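PDB 7AVK: LPXTG cell wall surface protein, which probably mediates adhesion from the streptococcal cell wall, its tandem SHIRT repeats, the tenth of which forms this chain, likely projecting the adhesive part outward. Local coordinates for residues W56-Y61 and G77-T82; V1-V6 and G70-F75. One frame throughout, in Å; residues are numbered along the deposited sequence.

Contact 1. Residues W56-Y61 and G77-T82. With IS8 (isothiocyanate), chain C.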
loop_
_atom_site.group_PDB
_atom_site.type_symbol
_atom_site.label_atom_id
_atom_site.label_comp_id
_atom_site.label_asym_id
_atom_site.label_seq_id
_atom_site.Cartn_x
_atom_site.Cartn_y
_atom_site.Cartn_z
ATOM N N TRP A 56 4.029 1.708 -14.412
ATOM C CA TRP A 56 3.863 2.046 -12.994
ATOM C C TRP A 56 4.749 1.079 -12.215
ATOM O O TRP A 56 4.637 -0.142 -12.421
ATOM C CB TRP A 56 2.419 1.904 -12.562
ATOM C CG TRP A 56 1.541 2.998 -13.051
ATOM C CD1 TRP A 56 0.737 2.962 -14.138
ATOM C CD2 TRP A 56 1.349 4.283 -12.434
ATOM N NE1 TRP A 56 0.053 4.129 -14.220
ATOM C CE2 TRP A 56 0.398 4.967 -13.199
ATOM C CE3 TRP A 56 1.884 4.916 -11.305
ATOM C CZ2 TRP A 56 -0.033 6.253 -12.876
ATOM C CZ3 TRP A 56 1.429 6.169 -10.954
ATOM C CH2 TRP A 56 0.488 6.835 -11.743
ATOM N N SER A 57 5.589 1.603 -11.331
ATOM C CA SER A 57 6.505 0.780 -10.530
ATOM C C SER A 57 6.194 1.026 -9.062
ATOM O O SER A 57 6.099 2.183 -8.656
ATOM C CB SER A 57 7.939 1.104 -10.826
ATOM O OG SER A 57 8.231 0.891 -12.186
ATOM N N PHE A 58 6.091 -0.027 -8.283
ATOM C CA PHE A 58 5.828 0.117 -6.852
ATOM C C PHE A 58 7.138 0.518 -6.206
ATOM O O PHE A 58 8.151 -0.210 -6.307
ATOM C CB PHE A 58 5.341 -1.178 -6.217
ATOM C CG PHE A 58 4.989 -0.988 -4.767
ATOM C CD1 PHE A 58 3.982 -0.112 -4.428
ATOM C CD2 PHE A 58 5.630 -1.670 -3.747
ATOM C CE1 PHE A 58 3.630 0.083 -3.120
ATOM C CE2 PHE A 58 5.270 -1.466 -2.426
ATOM C CZ PHE A 58 4.269 -0.584 -2.113
ATOM N N LYS A 59 7.160 1.669 -5.544
ATOM C CA LYS A 59 8.394 2.121 -4.825
ATOM C C LYS A 59 8.583 1.416 -3.401
ATOM O O LYS A 59 9.455 0.493 -3.120
ATOM C CB LYS A 59 8.366 3.648 -4.693
ATOM C CG LYS A 59 9.569 4.292 -4.019
ATOM C CD LYS A 59 9.625 5.787 -4.246
ATOM C CE LYS A 59 10.578 6.504 -3.315
ATOM N NZ LYS A 59 10.893 7.873 -3.791
ATOM N N SER A 60 7.643 1.723 -2.525
ATOM C CA SER A 60 7.670 1.224 -1.139
ATOM C C SER A 60 6.437 1.713 -0.414
ATOM O O SER A 60 5.734 2.597 -0.892
ATOM C CB SER A 60 8.898 1.765 -0.357
ATOM O OG SER A 60 8.905 3.166 -0.434
ATOM N N TYR A 61 6.218 1.120 0.731
ATOM C CA TYR A 61 5.365 1.706 1.723
ATOM C C TYR A 61 6.138 2.741 2.551
ATOM O O TYR A 61 7.383 2.720 2.638
ATOM C CB TYR A 61 4.789 0.627 2.653
ATOM C CG TYR A 61 3.807 -0.285 1.914
ATOM C CD1 TYR A 61 2.514 0.157 1.651
ATOM C CD2 TYR A 61 4.161 -1.537 1.486
ATOM C CE1 TYR A 61 1.594 -0.633 0.995
ATOM C CE2 TYR A 61 3.259 -2.363 0.824
ATOM C CZ TYR A 61 1.968 -1.911 0.590
ATOM O OH TYR A 61 1.041 -2.677 -0.084
ATOM N N GLY A 77 1.329 3.087 0.233
ATOM C CA GLY A 77 2.260 2.606 -0.771
ATOM C C GLY A 77 2.269 3.542 -1.973
ATOM O O GLY A 77 1.225 3.892 -2.493
ATOM N N THR A 78 3.467 3.916 -2.475
ATOM C CA THR A 78 3.648 4.868 -3.538
ATOM C C THR A 78 4.049 4.122 -4.808
ATOM O O THR A 78 4.977 3.280 -4.760
ATOM C CB THR A 78 4.742 5.865 -3.171
ATOM O OG1 THR A 78 4.299 6.606 -2.036
ATOM C CG2 THR A 78 5.044 6.814 -4.300
ATOM N N TRP A 79 3.363 4.471 -5.899
ATOM C CA TRP A 79 3.676 3.945 -7.244
ATOM C C TRP A 79 4.273 5.118 -8.000
ATOM O O TRP A 79 3.736 6.147 -7.917
ATOM C CB TRP A 79 2.439 3.352 -7.894
ATOM C CG TRP A 79 1.960 2.085 -7.271
ATOM C CD1 TRP A 79 1.250 1.950 -6.116
ATOM C CD2 TRP A 79 2.133 0.763 -7.806
ATOM N NE1 TRP A 79 0.970 0.630 -5.901
ATOM C CE2 TRP A 79 1.494 -0.122 -6.917
ATOM C CE3 TRP A 79 2.748 0.247 -8.949
ATOM C CZ2 TRP A 79 1.474 -1.499 -7.127
ATOM C CZ3 TRP A 79 2.722 -1.110 -9.163
ATOM C CH2 TRP A 79 2.095 -1.966 -8.262
ATOM N N GLU A 80 5.230 4.887 -8.865
ATOM C CA GLU A 80 5.816 5.937 -9.723
ATOM C C GLU A 80 5.493 5.612 -11.177
ATOM O O GLU A 80 5.619 4.524 -11.543
ATOM C CB GLU A 80 7.325 6.015 -9.533
ATOM C CG GLU A 80 7.780 6.203 -8.095
ATOM C CD GLU A 80 7.566 7.583 -7.502
ATOM O OE1 GLU A 80 7.158 8.493 -8.237
ATOM O OE2 GLU A 80 7.820 7.739 -6.300
ATOM N N PHE A 81 5.196 6.579 -11.998
ATOM C CA PHE A 81 4.909 6.399 -13.422
ATOM C C PHE A 81 6.059 6.919 -14.273
ATOM O O PHE A 81 6.576 8.013 -14.013
ATOM C CB PHE A 81 3.649 7.173 -13.822
ATOM C CG PHE A 81 3.260 7.018 -15.243
ATOM C CD1 PHE A 81 2.718 5.821 -15.706
ATOM C CD2 PHE A 81 3.429 8.075 -16.128
ATOM C CE1 PHE A 81 2.346 5.676 -17.030
ATOM C CE2 PHE A 81 3.038 7.937 -17.462
ATOM C CZ PHE A 81 2.501 6.718 -17.902
ATOM N N THR A 82 6.466 6.140 -15.263
ATOM C CA THR A 82 7.445 6.571 -16.254
ATOM C C THR A 82 6.856 6.340 -17.636
ATOM O O THR A 82 6.420 5.232 -17.943
ATOM C CB THR A 82 8.750 5.787 -16.101
ATOM O OG1 THR A 82 8.519 4.423 -16.463
ATOM C CG2 THR A 82 9.256 5.837 -14.676
HETATM S S IS8 C . 7.980 -1.274 2.502
HETATM C C IS8 C . 8.168 -2.006 1.177
HETATM N N IS8 C . 8.157 -2.539 0.010
HETATM O O HOH W 1 4.621 5.566 0.428
#

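Contact 2. Residues V1-V6 and G70-F75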
loop_
_atom_site.group_PDB
_atom_site.type_symbol
_atom_site.label_atom_id
_atom_site.label_comp_id
_atom_site.label_asym_id
_atom_site.label_seq_id
_atom_site.Cartn_x
_atom_site.Cartn_y
_atom_site.Cartn_z
ATOM N N VAL A 1 -9.059 -4.636 22.940
ATOM C CA VAL A 1 -9.585 -4.053 21.709
ATOM C C VAL A 1 -8.883 -4.596 20.460
ATOM O O VAL A 1 -7.654 -4.661 20.391
ATOM C CB VAL A 1 -9.456 -2.519 21.720
ATOM C CG1 VAL A 1 -9.893 -1.938 20.385
ATOM C CG2 VAL A 1 -10.270 -1.925 22.860
ATOM N N THR A 2 -9.681 -5.149 19.496
ATOM C CA THR A 2 -9.136 -5.658 18.245
ATOM C C THR A 2 -8.863 -4.498 17.305
ATOM O O THR A 2 -9.606 -3.515 17.262
ATOM C CB THR A 2 -10.117 -6.648 17.614
ATOM O OG1 THR A 2 -10.486 -7.618 18.601
ATOM C CG2 THR A 2 -9.490 -7.352 16.450
ATOM N N HIS A 3 -7.760 -4.596 16.568
ATOM C CA HIS A 3 -7.405 -3.590 15.570
ATOM C C HIS A 3 -7.134 -4.246 14.224
ATOM O O HIS A 3 -7.095 -5.463 14.097
ATOM C CB HIS A 3 -6.198 -2.788 16.038
ATOM C CG HIS A 3 -6.489 -1.951 17.231
ATOM N ND1 HIS A 3 -7.284 -0.824 17.163
ATOM C CD2 HIS A 3 -6.079 -2.069 18.518
ATOM C CE1 HIS A 3 -7.350 -0.290 18.375
ATOM N NE2 HIS A 3 -6.631 -1.025 19.210
ATOM N N LYS A 4 -6.967 -3.406 13.204
ATOM C CA LYS A 4 -6.679 -3.848 11.862
ATOM C C LYS A 4 -5.605 -2.950 11.263
ATOM O O LYS A 4 -5.369 -1.840 11.739
ATOM C CB LYS A 4 -7.916 -3.852 11.000
ATOM C CG LYS A 4 -8.533 -2.502 10.794
ATOM C CD LYS A 4 -9.831 -2.588 10.019
ATOM C CE LYS A 4 -10.608 -1.250 10.025
ATOM N NZ LYS A 4 -12.062 -1.415 9.740
ATOM N N ALA A 5 -5.007 -3.431 10.186
ATOM C CA ALA A 5 -4.101 -2.640 9.375
ATOM C C ALA A 5 -4.669 -2.618 7.961
ATOM O O ALA A 5 -5.054 -3.661 7.399
ATOM C CB ALA A 5 -2.708 -3.227 9.343
ATOM N N VAL A 6 -4.739 -1.435 7.399
ATOM C CA VAL A 6 -5.232 -1.214 6.059
ATOM C C VAL A 6 -4.123 -0.645 5.189
ATOM O O VAL A 6 -3.132 -0.101 5.683
ATOM C CB VAL A 6 -6.478 -0.297 6.025
ATOM C CG1 VAL A 6 -7.492 -0.752 7.101
ATOM C CG2 VAL A 6 -6.125 1.168 6.146
ATOM N N GLY A 70 -3.181 1.090 20.318
ATOM C CA GLY A 70 -4.378 1.858 20.577
ATOM C C GLY A 70 -5.138 2.324 19.351
ATOM O O GLY A 70 -6.236 2.867 19.501
ATOM N N SER A 71 -4.614 2.105 18.142
ATOM C CA SER A 71 -5.237 2.575 16.915
ATOM C C SER A 71 -5.043 1.556 15.798
ATOM O O SER A 71 -4.104 0.785 15.799
ATOM C CB SER A 71 -4.627 3.913 16.451
ATOM O OG SER A 71 -4.745 4.884 17.467
ATOM N N ASP A 72 -5.957 1.599 14.837
ATOM C CA ASP A 72 -5.756 0.870 13.597
ATOM C C ASP A 72 -4.616 1.539 12.831
ATOM O O ASP A 72 -4.331 2.705 13.022
ATOM C CB ASP A 72 -7.016 0.884 12.731
ATOM C CG ASP A 72 -8.173 0.242 13.361
ATOM O OD1 ASP A 72 -7.961 -0.696 14.150
ATOM O OD2 ASP A 72 -9.311 0.596 13.048
ATOM N N VAL A 73 -3.971 0.764 11.958
ATOM C CA VAL A 73 -2.725 1.087 11.255
ATOM C C VAL A 73 -3.119 1.345 9.797
ATOM O O VAL A 73 -3.921 0.579 9.267
ATOM C CB VAL A 73 -1.690 -0.083 11.362
ATOM C CG1 VAL A 73 -0.487 0.121 10.416
ATOM C CG2 VAL A 73 -1.289 -0.192 12.806
ATOM N N LYS A 74 -2.475 2.352 9.120
ATOM C CA LYS A 74 -2.549 2.488 7.674
ATOM C C LYS A 74 -1.138 2.518 7.103
ATOM O O LYS A 74 -0.302 3.330 7.515
ATOM C CB LYS A 74 -3.298 3.752 7.245
ATOM C CG LYS A 74 -3.344 3.907 5.726
ATOM C CD LYS A 74 -4.041 5.169 5.169
ATOM C CE LYS A 74 -5.527 5.170 5.458
ATOM N NZ LYS A 74 -6.183 6.292 4.778
ATOM N N PHE A 75 -0.902 1.670 6.108
ATOM C CA PHE A 75 0.324 1.707 5.318
ATOM C C PHE A 75 -0.002 2.331 3.962
ATOM O O PHE A 75 -0.930 1.899 3.286
ATOM C CB PHE A 75 0.833 0.273 5.103
ATOM C CG PHE A 75 1.287 -0.376 6.368
ATOM C CD1 PHE A 75 2.493 0.009 6.960
ATOM C CD2 PHE A 75 0.558 -1.409 6.946
ATOM C CE1 PHE A 75 2.963 -0.595 8.149
ATOM C CE2 PHE A 75 1.044 -2.047 8.120
ATOM C CZ PHE A 75 2.221 -1.608 8.712
#

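Contact 1. Residues W56-Y61 and G77-T82
W56 receives F81 over one face of its indole: F81 CB stands 3.6 Å from the centroid of the W56 six-membered ring, almost on the ring normal, and F81 CD1 reaches NE1 and CE2. L18, P19 and V22 also touch W56. At S57 two straight backbone bonds tie the strands, S57 N to E80 O at 2.9 Å and E80 N to S57 O at 2.8 Å. F58 repeats the first theme with partners exchanged. F58 CB sits over the six-membered ring of W79; with CG anti to the backbone N (chi1 -176°), the phenyl carries on across the indole, and CD1 comes 3.4 Å from W79 NE1. K59 N then bonds to T78 O, and its extended chain reaches E80, a long salt bridge of 4.0 Å between NZ and OE2. S60 O takes T78 N. The ring of Y61 lies against CA of G77, which F58 CE1 meets from the ring edge, so two aromatics press on a side-chain-free residue. Isothiocyanate rests by F58, S60 and Y61, hydrogen-bonded to Q43. K59 and S60 together face T78, one residue more than the opposite strand, a beta bulge in an antiparallel pair of the mixed SHIRT sheet.

Contact 2. Residues V1-V6 and G70-F75
H3 and K4 converge on one carboxylate oxygen of D72. H3 ND1 donates to D72 OD1 at 3.1 Å, and the backbone N of K4 donates to the same OD1 at 3.0 Å. The two donors come one from each face of the carboxylate plane, each well out of it, while OD1 itself lies in the plane of the imidazole; ring and carboxylate are turned 76° apart. Gripped from both faces, the carboxylate is held in place, and its negative charge would be expected to favour the N-H form of ND1. The S71 backbone N lies over one imidazole face, and H3 also touches L33, D35 and V68.

The second branch, OD2, faces the lysine stem. K4 CG sits between its own N and carbonyl carbon (chi1 63°) and packs 3.8 Å from D72 CG, but K4 NZ stays 4.7 Å from D72 OD2, at which the opposite charges may still attract, though no salt bridge forms.

Behind this the backbones run parallel. V73 N bonds to K4 O, V6 N to V73 O at 2.9 Å, and F75 N to V6 O, so the bonds step from strand to strand. On one face of the sheet A5 CB meets V73 CB at 3.9 Å, with CE2 of the F75 ring close by and L33 touching A5. On the other face V6 CG2 packs 3.9 Å from K74 CG; beyond it the K74 chain bends and carries NZ to a salt bridge with E8.

Strand 3-11 is held on its far side by strand 30-33, through backbone bonds of H3 with L33 and A5 with Q30. First and last strands lying parallel side by side inside a mixed sheet are a feature of the beta-grasp topology, here with only the short helix 20-23, consistent with the ubiquitin clan.

How the contacts relate
The centres of contacts 1 and 2 lie about 23 Å apart, on opposite sides of the chain's centre, yet both are built on strand 73-82. Its first part pairs in parallel with strand 3-11 in contact 2, and its later part pairs antiparallel with strand 55-61 in contact 1. Along the chain the segments alternate: 1-6, 56-61, 70-75, 77-82. The two contacts meet where Y61 CD1 packs 3.8 Å from F75 CB. A single long strand thus joins both ends of an elongated domain, tying strand 3-11 to strand 55-61, which suits a repeat that probably serves as one link in a tandem, rod-like stalk.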